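Local coordinates for protein 3-dehydroquinate dehydratase (Geobacillus kaustophilus, PDB 2YR1) that probably catalyses the cis-dehydration of 3-dehydroquinate to 3-dehydroshikimate through a Schiff-base intermediate, the third step of the chorismate pathway, at residues 25-30 with 53-58; 57-62 with 94-99; 120-125 with 163-168; 216-221 with 250-255. All blocks are in the same frame, centred on the assembly; numbering follows the deposited sequence.

Contact 1: 25-30 with 53-58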
loop_
_atom_site.group_PDB
_atom_site.type_symbol
_atom_site.label_atom_id
_atom_site.label_comp_id
_atom_site.label_asym_id
_atom_site.label_seq_id
_atom_site.Cartn_x
_atom_site.Cartn_y
_atom_site.Cartn_z
ATOM N N PRO A 25 9.689 -16.426 10.140
ATOM C CA PRO A 25 9.806 -17.056 11.452
ATOM C C PRO A 25 9.838 -18.578 11.415
ATOM O O PRO A 25 9.280 -19.204 10.531
ATOM C CB PRO A 25 8.562 -16.567 12.161
ATOM C CG PRO A 25 7.550 -16.676 11.051
ATOM C CD PRO A 25 8.295 -16.013 9.898
ATOM N N VAL A 26 10.511 -19.155 12.395
ATOM C CA VAL A 26 10.571 -20.597 12.541
ATOM C C VAL A 26 10.026 -20.783 13.942
ATOM O O VAL A 26 10.588 -20.253 14.904
ATOM C CB VAL A 26 12.009 -21.144 12.507
ATOM C CG1 VAL A 26 12.000 -22.617 12.883
ATOM C CG2 VAL A 26 12.607 -20.971 11.134
ATOM N N VAL A 27 8.899 -21.478 14.051
ATOM C CA VAL A 27 8.295 -21.741 15.344
ATOM C C VAL A 27 8.290 -23.252 15.495
ATOM O O VAL A 27 7.795 -23.983 14.629
ATOM C CB VAL A 27 6.842 -21.201 15.445
ATOM C CG1 VAL A 27 6.827 -19.690 15.271
ATOM C CG2 VAL A 27 5.959 -21.860 14.406
ATOM N N GLY A 28 8.879 -23.720 16.583
ATOM C CA GLY A 28 8.939 -25.146 16.824
ATOM C C GLY A 28 8.946 -25.411 18.312
ATOM O O GLY A 28 9.806 -24.909 19.029
ATOM N N GLU A 29 7.983 -26.200 18.773
ATOM C CA GLU A 29 7.884 -26.529 20.181
ATOM C C GLU A 29 9.135 -27.239 20.678
ATOM O O GLU A 29 9.568 -27.020 21.811
ATOM C CB GLU A 29 6.667 -27.414 20.424
ATOM C CG GLU A 29 6.330 -27.602 21.888
ATOM C CD GLU A 29 5.059 -28.402 22.091
ATOM O OE1 GLU A 29 4.666 -28.594 23.263
ATOM O OE2 GLU A 29 4.454 -28.835 21.077
ATOM N N ASP A 30 9.715 -28.093 19.842
ATOM C CA ASP A 30 10.911 -28.813 20.248
ATOM C C ASP A 30 11.993 -28.854 19.181
ATOM O O ASP A 30 11.758 -28.551 18.010
ATOM C CB ASP A 30 10.552 -30.238 20.672
ATOM C CG ASP A 30 10.043 -31.078 19.520
ATOM O OD1 ASP A 30 10.826 -31.328 18.581
ATOM O OD2 ASP A 30 8.862 -31.490 19.555
ATOM N N ALA A 53 12.094 -18.506 19.690
ATOM C CA ALA A 53 12.467 -19.428 20.751
ATOM C C ALA A 53 11.457 -19.580 21.880
ATOM O O ALA A 53 11.555 -20.525 22.671
ATOM C CB ALA A 53 13.833 -19.036 21.311
ATOM N N ASP A 54 10.484 -18.679 21.971
ATOM C CA ASP A 54 9.505 -18.792 23.041
ATOM C C ASP A 54 8.498 -19.927 22.839
ATOM O O ASP A 54 7.626 -20.148 23.687
ATOM C CB ASP A 54 8.789 -17.460 23.274
ATOM C CG ASP A 54 8.315 -16.809 21.997
ATOM O OD1 ASP A 54 9.142 -16.601 21.086
ATOM O OD2 ASP A 54 7.112 -16.489 21.918
ATOM N N PHE A 55 8.629 -20.640 21.723
ATOM C CA PHE A 55 7.763 -21.781 21.425
ATOM C C PHE A 55 8.416 -23.059 21.967
ATOM O O PHE A 55 7.734 -24.017 22.325
ATOM C CB PHE A 55 7.556 -21.934 19.914
ATOM C CG PHE A 55 6.466 -21.061 19.359
ATOM C CD1 PHE A 55 6.660 -19.694 19.205
ATOM C CD2 PHE A 55 5.227 -21.607 19.021
ATOM C CE1 PHE A 55 5.637 -18.879 18.726
ATOM C CE2 PHE A 55 4.198 -20.800 18.540
ATOM C CZ PHE A 55 4.404 -19.432 18.394
ATOM N N PHE A 56 9.747 -23.039 22.009
ATOM C CA PHE A 56 10.588 -24.139 22.481
ATOM C C PHE A 56 10.178 -24.552 23.899
ATOM O O PHE A 56 10.307 -23.763 24.845
ATOM C CB PHE A 56 12.042 -23.653 22.483
ATOM C CG PHE A 56 13.067 -24.739 22.405
ATOM C CD1 PHE A 56 13.371 -25.338 21.189
ATOM C CD2 PHE A 56 13.779 -25.120 23.540
ATOM C CE1 PHE A 56 14.376 -26.294 21.100
ATOM C CE2 PHE A 56 14.788 -26.079 23.461
ATOM C CZ PHE A 56 15.089 -26.665 22.240
ATOM N N ARG A 57 9.681 -25.776 24.064
ATOM C CA ARG A 57 9.282 -26.206 25.405
ATOM C C ARG A 57 10.479 -26.393 26.342
ATOM O O ARG A 57 10.390 -26.063 27.513
ATOM C CB ARG A 57 8.451 -27.504 25.362
ATOM C CG ARG A 57 6.934 -27.276 25.360
ATOM C CD ARG A 57 6.138 -28.520 25.795
ATOM N NE ARG A 57 6.392 -29.680 24.939
ATOM C CZ ARG A 57 7.434 -30.506 25.059
ATOM N NH1 ARG A 57 8.339 -30.320 26.014
ATOM N NH2 ARG A 57 7.583 -31.510 24.202
ATOM N N ALA A 58 11.591 -26.906 25.816
ATOM C CA ALA A 58 12.799 -27.141 26.612
ATOM C C ALA A 58 13.742 -25.940 26.698
ATOM O O ALA A 58 14.965 -26.103 26.624
ATOM C CB ALA A 58 13.566 -28.337 26.059
HETATM O O HOH W 1 11.000 -27.946 23.663
#
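Arg57 N donates a short, nearly straight hydrogen bond (2.6 Å, 164°) in the carbonyl plane of Glu29 O, tying together the loops that leave the C-terminal ends of neighbouring parallel strands 21-26 and 48-52 of the TIM barrel. The same oxygen accepts from water 1, which accepts from Ala58 N, so two donors grip it. The Glu29 side chain, extended with CG anti to the backbone N, crosses Arg57 obliquely and brings Glu29 OE1 to the edge of the guanidinium, 2.6 Å from Arg57 NE. This salt bridge carries a weak hydrogen bond (127°), the two charged planes standing 76° apart. Nearer the barrel, Val27 CB sits 3.8 Å from the centre of the Phe55 ring, a CH-pi contact over one face, with Val27 CG1 3.7 Å from Phe55 CE1. An alanine at Phe55 would remove the ring and would probably cost Val27 its CH-pi partner and weaken the packing of the two loops. In the second shell Asp30 N-caps helix 31-43 through Lys33 N, while Phe56 turns away to pack on Val34 and, across on helix 62-75, Val65. Between the two segments, Glu29 CA directs its hydrogen at Phe55 O, 3.3 Å off.

Contact 2: 57-62 with 94-99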
loop_
_atom_site.group_PDB
_atom_site.type_symbol
_atom_site.label_atom_id
_atom_site.label_comp_id
_atom_site.label_asym_id
_atom_site.label_seq_id
_atom_site.Cartn_x
_atom_site.Cartn_y
_atom_site.Cartn_z
ATOM N N ARG A 57 9.681 -25.776 24.064
ATOM C CA ARG A 57 9.282 -26.206 25.405
ATOM C C ARG A 57 10.479 -26.393 26.342
ATOM O O ARG A 57 10.390 -26.063 27.513
ATOM C CB ARG A 57 8.451 -27.504 25.362
ATOM C CG ARG A 57 6.934 -27.276 25.360
ATOM C CD ARG A 57 6.138 -28.520 25.795
ATOM N NE ARG A 57 6.392 -29.680 24.939
ATOM C CZ ARG A 57 7.434 -30.506 25.059
ATOM N NH1 ARG A 57 8.339 -30.320 26.014
ATOM N NH2 ARG A 57 7.583 -31.510 24.202
ATOM N N ALA A 58 11.591 -26.906 25.816
ATOM C CA ALA A 58 12.799 -27.141 26.612
ATOM C C ALA A 58 13.742 -25.940 26.698
ATOM O O ALA A 58 14.965 -26.103 26.624
ATOM C CB ALA A 58 13.566 -28.337 26.059
ATOM N N ILE A 59 13.193 -24.742 26.852
ATOM C CA ILE A 59 14.049 -23.564 26.950
ATOM C C ILE A 59 14.778 -23.562 28.289
ATOM O O ILE A 59 15.730 -22.805 28.482
ATOM C CB ILE A 59 13.251 -22.255 26.849
ATOM C CG1 ILE A 59 12.049 -22.313 27.780
ATOM C CG2 ILE A 59 12.829 -22.013 25.420
ATOM C CD1 ILE A 59 11.374 -20.996 27.946
ATOM N N ASP A 60 14.315 -24.410 29.205
ATOM C CA ASP A 60 14.908 -24.519 30.527
ATOM C C ASP A 60 16.245 -25.226 30.430
ATOM O O ASP A 60 16.963 -25.343 31.423
ATOM C CB ASP A 60 14.011 -25.325 31.471
ATOM C CG ASP A 60 12.681 -24.646 31.767
ATOM O OD1 ASP A 60 12.636 -23.397 31.810
ATOM O OD2 ASP A 60 11.686 -25.374 31.986
ATOM N N ASP A 61 16.576 -25.704 29.234
ATOM C CA ASP A 61 17.824 -26.420 29.035
ATOM C C ASP A 61 18.744 -25.720 28.046
ATOM O O ASP A 61 18.593 -25.865 26.831
ATOM C CB ASP A 61 17.534 -27.840 28.554
ATOM C CG ASP A 61 18.632 -28.816 28.933
ATOM O OD1 ASP A 61 19.816 -28.504 28.671
ATOM O OD2 ASP A 61 18.311 -29.892 29.491
ATOM N N GLN A 62 19.708 -24.967 28.570
ATOM C CA GLN A 62 20.631 -24.242 27.713
ATOM C C GLN A 62 21.358 -25.148 26.733
ATOM O O GLN A 62 21.542 -24.781 25.570
ATOM C CB GLN A 62 21.658 -23.470 28.551
ATOM C CG GLN A 62 21.096 -22.236 29.223
ATOM C CD GLN A 62 22.168 -21.300 29.757
ATOM O OE1 GLN A 62 21.857 -20.233 30.274
ATOM N NE2 GLN A 62 23.431 -21.695 29.635
ATOM N N PRO A 94 3.879 -19.283 26.326
ATOM C CA PRO A 94 4.106 -19.424 27.773
ATOM C C PRO A 94 5.539 -19.894 27.993
ATOM O O PRO A 94 5.998 -20.842 27.340
ATOM C CB PRO A 94 3.079 -20.476 28.183
ATOM C CG PRO A 94 3.068 -21.382 26.989
ATOM C CD PRO A 94 3.031 -20.388 25.832
ATOM N N ILE A 95 6.228 -19.239 28.923
ATOM C CA ILE A 95 7.633 -19.521 29.211
ATOM C C ILE A 95 7.897 -19.905 30.681
ATOM O O ILE A 95 7.550 -19.165 31.596
ATOM C CB ILE A 95 8.472 -18.282 28.807
ATOM C CG1 ILE A 95 9.944 -18.488 29.116
ATOM C CG2 ILE A 95 7.960 -17.047 29.540
ATOM C CD1 ILE A 95 10.816 -17.363 28.602
ATOM N N PRO A 96 8.518 -21.076 30.912
ATOM C CA PRO A 96 8.844 -21.600 32.246
ATOM C C PRO A 96 9.959 -20.903 33.028
ATOM O O PRO A 96 9.966 -20.950 34.259
ATOM C CB PRO A 96 9.188 -23.055 31.961
ATOM C CG PRO A 96 9.833 -22.979 30.613
ATOM C CD PRO A 96 8.878 -22.060 29.873
ATOM N N LEU A 97 10.916 -20.291 32.327
ATOM C CA LEU A 97 12.024 -19.605 33.001
ATOM C C LEU A 97 11.718 -18.120 33.044
ATOM O O LEU A 97 11.087 -17.600 32.141
ATOM C CB LEU A 97 13.340 -19.865 32.259
ATOM C CG LEU A 97 13.513 -19.296 30.849
ATOM C CD1 LEU A 97 14.015 -17.876 30.959
ATOM C CD2 LEU A 97 14.506 -20.135 30.060
ATOM N N ASN A 98 12.153 -17.431 34.091
ATOM C CA ASN A 98 11.854 -16.008 34.186
ATOM C C ASN A 98 12.921 -15.097 33.582
ATOM O O ASN A 98 13.879 -15.556 32.950
ATOM C CB ASN A 98 11.565 -15.615 35.646
ATOM C CG ASN A 98 12.824 -15.352 36.458
ATOM O OD1 ASN A 98 13.470 -14.312 36.305
ATOM N ND2 ASN A 98 13.179 -16.295 37.329
ATOM N N GLU A 99 12.717 -13.799 33.774
ATOM C CA GLU A 99 13.590 -12.745 33.270
ATOM C C GLU A 99 15.093 -13.034 33.222
ATOM O O GLU A 99 15.691 -13.075 32.138
ATOM C CB GLU A 99 13.348 -11.479 34.087
ATOM C CG GLU A 99 14.294 -10.340 33.777
ATOM C CD GLU A 99 13.839 -9.034 34.399
ATOM O OE1 GLU A 99 13.912 -8.884 35.642
ATOM O OE2 GLU A 99 13.391 -8.161 33.633
#
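The carboxylate of Asp60 turns both oxygens to the pyrrolidine of Pro96 and crosses it obliquely: OD1 is 3.1 Å and OD2 3.3 Å from Pro96 CG, and Pro96 CB is close behind. Beside this pair Ile59 pushes in with its methyl. Its CG1 takes the crowded position between the backbone N and the carbonyl carbon (chi1 48°), and the extended chain beyond sends Ile59 CD1 across Ile95 at about a right angle, 3.7 Å from Ile95 CD1. Pro96 CG lies 3.7 Å from Ile59 CG1. Leu97 comes from the other segment to meet the root of Ile59, its CD2 lying 3.3 Å from Ile59 O and 3.9 Å from Ile59 CD1. The segments belong to the loops after barrel strands 48-52 and 81-84. A type I turn from Ala58 to Asp61 presents Ile59 and Asp60; then Asp61 N-caps helix 62-75 by a weak bond to Glu63 N, and Asn98 caps helix 99-112 through Ala100 N; Val102 and Leu105 of that helix pack on Leu97. The loops meet by van der Waals packing, partly carbon on carbon and partly oxygen on C-H groups, so their fit probably depends on shape more than on directed polar bonds.

Contact 3: 120-125 with 163-168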
loop_
_atom_site.group_PDB
_atom_site.type_symbol
_atom_site.label_atom_id
_atom_site.label_comp_id
_atom_site.label_asym_id
_atom_site.label_seq_id
_atom_site.Cartn_x
_atom_site.Cartn_y
_atom_site.Cartn_z
ATOM N N TYR A 120 14.816 -7.727 21.784
ATOM C CA TYR A 120 14.552 -7.536 23.206
ATOM C C TYR A 120 13.515 -6.432 23.371
ATOM O O TYR A 120 13.515 -5.451 22.622
ATOM C CB TYR A 120 15.838 -7.173 23.946
ATOM C CG TYR A 120 15.823 -7.587 25.389
ATOM C CD1 TYR A 120 15.693 -8.930 25.738
ATOM C CD2 TYR A 120 15.958 -6.645 26.411
ATOM C CE1 TYR A 120 15.700 -9.329 27.060
ATOM C CE2 TYR A 120 15.967 -7.037 27.745
ATOM C CZ TYR A 120 15.838 -8.385 28.061
ATOM O OH TYR A 120 15.847 -8.797 29.378
ATOM N N GLU A 121 12.650 -6.593 24.368
ATOM C CA GLU A 121 11.555 -5.664 24.623
ATOM C C GLU A 121 11.942 -4.325 25.243
ATOM O O GLU A 121 12.626 -4.282 26.274
ATOM C CB GLU A 121 10.520 -6.336 25.536
ATOM C CG GLU A 121 10.621 -7.871 25.581
ATOM C CD GLU A 121 10.098 -8.547 24.323
ATOM O OE1 GLU A 121 8.956 -9.062 24.338
ATOM O OE2 GLU A 121 10.836 -8.559 23.317
ATOM N N LEU A 122 11.472 -3.240 24.632
ATOM C CA LEU A 122 11.751 -1.909 25.154
ATOM C C LEU A 122 11.167 -1.825 26.553
ATOM O O LEU A 122 11.708 -1.155 27.427
ATOM C CB LEU A 122 11.121 -0.817 24.273
ATOM C CG LEU A 122 11.506 0.601 24.735
ATOM C CD1 LEU A 122 11.608 1.533 23.558
ATOM C CD2 LEU A 122 10.489 1.117 25.740
ATOM N N ALA A 123 10.065 -2.535 26.763
ATOM C CA ALA A 123 9.397 -2.534 28.055
ATOM C C ALA A 123 10.336 -2.850 29.212
ATOM O O ALA A 123 10.032 -2.530 30.355
ATOM C CB ALA A 123 8.236 -3.522 28.041
ATOM N N TYR A 124 11.475 -3.473 28.923
ATOM C CA TYR A 124 12.430 -3.820 29.977
ATOM C C TYR A 124 13.378 -2.676 30.322
ATOM O O TYR A 124 14.408 -2.887 30.967
ATOM C CB TYR A 124 13.232 -5.069 29.588
ATOM C CG TYR A 124 12.384 -6.313 29.399
ATOM C CD1 TYR A 124 12.971 -7.538 29.093
ATOM C CD2 TYR A 124 10.989 -6.261 29.509
ATOM C CE1 TYR A 124 12.191 -8.689 28.898
ATOM C CE2 TYR A 124 10.202 -7.399 29.318
ATOM C CZ TYR A 124 10.809 -8.608 29.014
ATOM O OH TYR A 124 10.036 -9.733 28.828
ATOM N N GLY A 125 13.004 -1.471 29.892
ATOM C CA GLY A 125 13.773 -0.263 30.150
ATOM C C GLY A 125 15.247 -0.374 30.499
ATOM O O GLY A 125 16.071 -0.740 29.659
ATOM N N ARG A 163 11.753 6.370 19.440
ATOM C CA ARG A 163 12.808 7.287 19.842
ATOM C C ARG A 163 13.540 6.704 21.045
ATOM O O ARG A 163 14.760 6.752 21.110
ATOM C CB ARG A 163 12.231 8.663 20.194
ATOM C CG ARG A 163 11.714 9.438 18.992
ATOM C CD ARG A 163 11.993 10.922 19.150
ATOM N NE ARG A 163 11.143 11.528 20.165
ATOM C CZ ARG A 163 11.536 12.497 20.990
ATOM N NH1 ARG A 163 12.774 12.968 20.920
ATOM N NH2 ARG A 163 10.691 12.996 21.883
ATOM N N GLN A 164 12.783 6.131 21.978
ATOM C CA GLN A 164 13.345 5.549 23.194
ATOM C C GLN A 164 14.194 4.313 22.882
ATOM O O GLN A 164 15.252 4.102 23.485
ATOM C CB GLN A 164 12.213 5.187 24.160
ATOM C CG GLN A 164 12.628 5.116 25.619
ATOM C CD GLN A 164 12.727 6.490 26.251
ATOM O OE1 GLN A 164 13.579 7.300 25.881
ATOM N NE2 GLN A 164 11.842 6.765 27.200
ATOM N N ALA A 165 13.724 3.491 21.950
ATOM C CA ALA A 165 14.459 2.297 21.571
ATOM C C ALA A 165 15.862 2.728 21.134
ATOM O O ALA A 165 16.860 2.135 21.543
ATOM C CB ALA A 165 13.742 1.576 20.441
ATOM N N GLU A 166 15.932 3.771 20.310
ATOM C CA GLU A 166 17.213 4.272 19.852
ATOM C C GLU A 166 17.971 4.831 21.055
ATOM O O GLU A 166 19.166 4.630 21.165
ATOM C CB GLU A 166 17.035 5.363 18.784
ATOM C CG GLU A 166 18.368 5.926 18.274
ATOM C CD GLU A 166 18.170 7.081 17.304
ATOM O OE1 GLU A 166 17.410 8.009 17.635
ATOM O OE2 GLU A 166 18.768 7.054 16.214
ATOM N N ARG A 167 17.272 5.517 21.956
ATOM C CA ARG A 167 17.909 6.067 23.163
ATOM C C ARG A 167 18.595 4.963 23.994
ATOM O O ARG A 167 19.668 5.189 24.576
ATOM C CB ARG A 167 16.882 6.771 24.053
ATOM C CG ARG A 167 16.150 7.932 23.411
ATOM C CD ARG A 167 16.548 9.261 24.029
ATOM N NE ARG A 167 15.826 10.377 23.426
ATOM C CZ ARG A 167 14.519 10.600 23.559
ATOM N NH1 ARG A 167 13.761 9.786 24.288
ATOM N NH2 ARG A 167 13.966 11.639 22.950
ATOM N N TYR A 168 17.981 3.778 24.049
ATOM C CA TYR A 168 18.539 2.653 24.811
ATOM C C TYR A 168 19.649 1.896 24.088
ATOM O O TYR A 168 20.119 0.867 24.569
ATOM C CB TYR A 168 17.439 1.661 25.199
ATOM C CG TYR A 168 16.540 2.125 26.319
ATOM C CD1 TYR A 168 15.157 2.184 26.145
ATOM C CD2 TYR A 168 17.061 2.466 27.571
ATOM C CE1 TYR A 168 14.315 2.565 27.179
ATOM C CE2 TYR A 168 16.220 2.854 28.624
ATOM C CZ TYR A 168 14.846 2.898 28.415
ATOM O OH TYR A 168 13.993 3.253 29.440
#
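The 3-10 turn that follows strand 117-121 packs against the last turn of helix 155-167, chiefly through Leu122. Its CG stands anti to the backbone N (chi1 -175°), which carries Leu122 CD1 across to the helix, where it lies 3.3 Å from Ala165 N and 3.8 Å from Ala165 CB. The same methyl is 3.8 Å from Gln164 CB, so it rests on the helix backbone with a side-chain carbon of each residue beside it. In this TIM barrel the turn follows strand 117-121 and the helix follows strand 141-148, the next strand of the sheet, which packs on both, Val144 touching Leu122 and Ala165 alike. Leu122 also pairs with Ser145 through the backbone, and its side chain is about 8 Å from that of His147, predicted to be the catalytic proton donor/acceptor. Just past the end of the helix, the Tyr168 ring receives Leu122 CG at its edge, 4.2 Å from Tyr168 CE1. Gly125 comes over one face of that ring, with its O 3.7 Å above the plane and displaced toward the rim, while Gly125 CA is 3.6 Å from Tyr168 OH. Ile128 of helix 127-137 also packs on this tyrosine. The Gln164 chain bends at chi2, away from Leu122, and its OE1 accepts from Arg167 NH1 at 3.0 Å; NH1 lies above the carbonyl plane, OE1 in that of the Arg167 guanidinium.

Contact 4: 216-221 with 250-255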
loop_
_atom_site.group_PDB
_atom_site.type_symbol
_atom_site.label_atom_id
_atom_site.label_comp_id
_atom_site.label_asym_id
_atom_site.label_seq_id
_atom_site.Cartn_x
_atom_site.Cartn_y
_atom_site.Cartn_z
ATOM N N ARG A 216 2.740 -4.743 5.337
ATOM C CA ARG A 216 3.795 -5.729 5.149
ATOM C C ARG A 216 4.321 -5.683 3.714
ATOM O O ARG A 216 5.437 -6.117 3.431
ATOM C CB ARG A 216 3.256 -7.147 5.462
ATOM C CG ARG A 216 2.691 -7.295 6.863
ATOM C CD ARG A 216 2.287 -8.748 7.156
ATOM N NE ARG A 216 1.817 -8.960 8.522
ATOM C CZ ARG A 216 2.603 -9.013 9.595
ATOM N NH1 ARG A 216 3.913 -8.863 9.478
ATOM N NH2 ARG A 216 2.083 -9.239 10.796
ATOM N N LEU A 217 3.522 -5.141 2.804
ATOM C CA LEU A 217 3.919 -5.083 1.406
ATOM C C LEU A 217 4.418 -3.705 0.978
ATOM O O LEU A 217 5.152 -3.597 -0.001
ATOM C CB LEU A 217 2.733 -5.476 0.512
ATOM C CG LEU A 217 2.049 -6.839 0.709
ATOM C CD1 LEU A 217 0.769 -6.890 -0.093
ATOM C CD2 LEU A 217 2.986 -7.971 0.289
ATOM N N ALA A 218 4.017 -2.662 1.705
ATOM C CA ALA A 218 4.391 -1.299 1.337
ATOM C C ALA A 218 5.010 -0.459 2.444
ATOM O O ALA A 218 5.313 0.706 2.235
ATOM C CB ALA A 218 3.162 -0.573 0.784
ATOM N N GLY A 219 5.195 -1.035 3.620
ATOM C CA GLY A 219 5.779 -0.266 4.699
ATOM C C GLY A 219 7.166 0.256 4.371
ATOM O O GLY A 219 7.559 1.317 4.858
ATOM N N TRP A 220 7.906 -0.475 3.539
ATOM C CA TRP A 220 9.251 -0.051 3.164
ATOM C C TRP A 220 9.273 1.303 2.477
ATOM O O TRP A 220 10.309 1.958 2.443
ATOM C CB TRP A 220 9.921 -1.104 2.263
ATOM C CG TRP A 220 9.209 -1.357 0.974
ATOM C CD1 TRP A 220 8.101 -2.140 0.785
ATOM C CD2 TRP A 220 9.518 -0.782 -0.299
ATOM N NE1 TRP A 220 7.703 -2.082 -0.527
ATOM C CE2 TRP A 220 8.554 -1.255 -1.216
ATOM C CE3 TRP A 220 10.517 0.090 -0.754
ATOM C CZ2 TRP A 220 8.558 -0.889 -2.569
ATOM C CZ3 TRP A 220 10.526 0.453 -2.101
ATOM C CH2 TRP A 220 9.544 -0.039 -2.993
ATOM N N LEU A 221 8.131 1.732 1.932
ATOM C CA LEU A 221 8.039 3.033 1.251
ATOM C C LEU A 221 8.018 4.180 2.278
ATOM O O LEU A 221 8.208 5.355 1.941
ATOM C CB LEU A 221 6.749 3.090 0.402
ATOM C CG LEU A 221 6.729 2.214 -0.867
ATOM C CD1 LEU A 221 5.292 2.060 -1.375
ATOM C CD2 LEU A 221 7.599 2.830 -1.947
ATOM N N SER A 250 8.223 -6.780 -6.106
ATOM C CA SER A 250 8.850 -6.582 -7.403
ATOM C C SER A 250 8.053 -5.590 -8.251
ATOM O O SER A 250 8.621 -4.685 -8.858
ATOM C CB SER A 250 8.995 -7.920 -8.122
ATOM O OG SER A 250 9.858 -8.775 -7.383
ATOM N N ILE A 251 6.738 -5.744 -8.259
ATOM C CA ILE A 251 5.885 -4.843 -9.021
ATOM C C ILE A 251 5.953 -3.450 -8.399
ATOM O O ILE A 251 6.226 -2.467 -9.073
ATOM C CB ILE A 251 4.444 -5.355 -9.013
ATOM C CG1 ILE A 251 4.395 -6.671 -9.792
ATOM C CG2 ILE A 251 3.501 -4.295 -9.591
ATOM C CD1 ILE A 251 3.113 -7.427 -9.647
ATOM N N LEU A 252 5.740 -3.382 -7.095
ATOM C CA LEU A 252 5.779 -2.108 -6.404
ATOM C C LEU A 252 7.124 -1.424 -6.627
ATOM O O LEU A 252 7.173 -0.220 -6.829
ATOM C CB LEU A 252 5.531 -2.324 -4.907
ATOM C CG LEU A 252 5.106 -1.127 -4.058
ATOM C CD1 LEU A 252 3.899 -0.415 -4.701
ATOM C CD2 LEU A 252 4.769 -1.631 -2.648
ATOM N N GLN A 253 8.208 -2.201 -6.614
ATOM C CA GLN A 253 9.535 -1.638 -6.787
ATOM C C GLN A 253 9.835 -1.087 -8.167
ATOM O O GLN A 253 10.427 -0.007 -8.288
ATOM C CB GLN A 253 10.602 -2.661 -6.397
ATOM C CG GLN A 253 10.750 -2.779 -4.895
ATOM C CD GLN A 253 11.959 -3.568 -4.479
ATOM O OE1 GLN A 253 11.971 -4.799 -4.546
ATOM N NE2 GLN A 253 12.998 -2.861 -4.047
ATOM N N THR A 254 9.436 -1.802 -9.210
ATOM C CA THR A 254 9.703 -1.309 -10.549
ATOM C C THR A 254 8.907 -0.031 -10.788
ATOM O O THR A 254 9.434 0.952 -11.292
ATOM C CB THR A 254 9.332 -2.345 -11.622
ATOM O OG1 THR A 254 7.914 -2.381 -11.781
ATOM C CG2 THR A 254 9.812 -3.715 -11.222
ATOM N N TYR A 255 7.647 -0.034 -10.377
ATOM C CA TYR A 255 6.774 1.115 -10.580
ATOM C C TYR A 255 6.861 2.315 -9.630
ATOM O O TYR A 255 6.369 3.384 -9.955
ATOM C CB TYR A 255 5.332 0.605 -10.656
ATOM C CG TYR A 255 5.115 -0.243 -11.886
ATOM C CD1 TYR A 255 5.160 0.328 -13.158
ATOM C CD2 TYR A 255 4.952 -1.619 -11.790
ATOM C CE1 TYR A 255 5.055 -0.452 -14.297
ATOM C CE2 TYR A 255 4.844 -2.412 -12.926
ATOM C CZ TYR A 255 4.897 -1.820 -14.173
ATOM O OH TYR A 255 4.779 -2.597 -15.304
#
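Trp220 and Leu252 slide past each other in opposite directions, joining the 3-10 extension of helix 213-218 to helix 242-256, the last helix of the TIM barrel. The indole is held by its own segment. CG occupies the crowded position between the backbone N and the carbonyl carbon (chi1 61°), Leu221 CG lies over the centre of one face, and Trp220 NE1 donates a weak hydrogen bond to Leu217 O, 3.0 Å away in the ring plane. Leu252, with CG anti to its backbone N, sends CD2 obliquely to the ring, 3.6 Å from Trp220 NE1, and brings CG to 3.8 Å from Trp220 CZ2. Leu221 meets this leucine tip to tip, CD1 to CD2 at 3.9 Å, and Ala218 CB is equally far from the same methyl. At the far end of the indole Gln253 crosses obliquely, its CG 3.5 Å from Trp220 CH2 and its amide plane 69° from the ring; the amide NE2 reaches a weak hydrogen bond with Glu19. An alanine at Trp220 would remove the indole with its weak bond to Leu217 O and would probably cost Leu252 and Gln253 their packing on it. Arg216, predicted to bind 3-dehydroquinate, begins the segment, and Leu217 also packs on Leu252 of the second subunit. Within the subunit, Leu252 CD2 lies 3.3 Å from Leu217 O.

In the fold
The four contacts follow one another round the TIM barrel in chain order. Contacts 1 and 2 are neighbours, with centres 10 Å apart; they share Arg57 and Ala58, so residues 53-61, after strand 48-52, touch the loops that follow strands 21-26 and 81-84. Contact 3 lies farther round, 24 Å from contact 1 and 23 Å from contact 2 between centres, and reaches the same parallel sheet as contact 1 through strand 117-121. Contacts 1 to 3 thus join elements that follow neighbouring strands. Contact 4 packs helices 213-218 and 242-256 across the chain's centre from contacts 1 and 2, its centre 38 Å from that of contact 2, and alone reaches the second subunit, consistent with a homodimer.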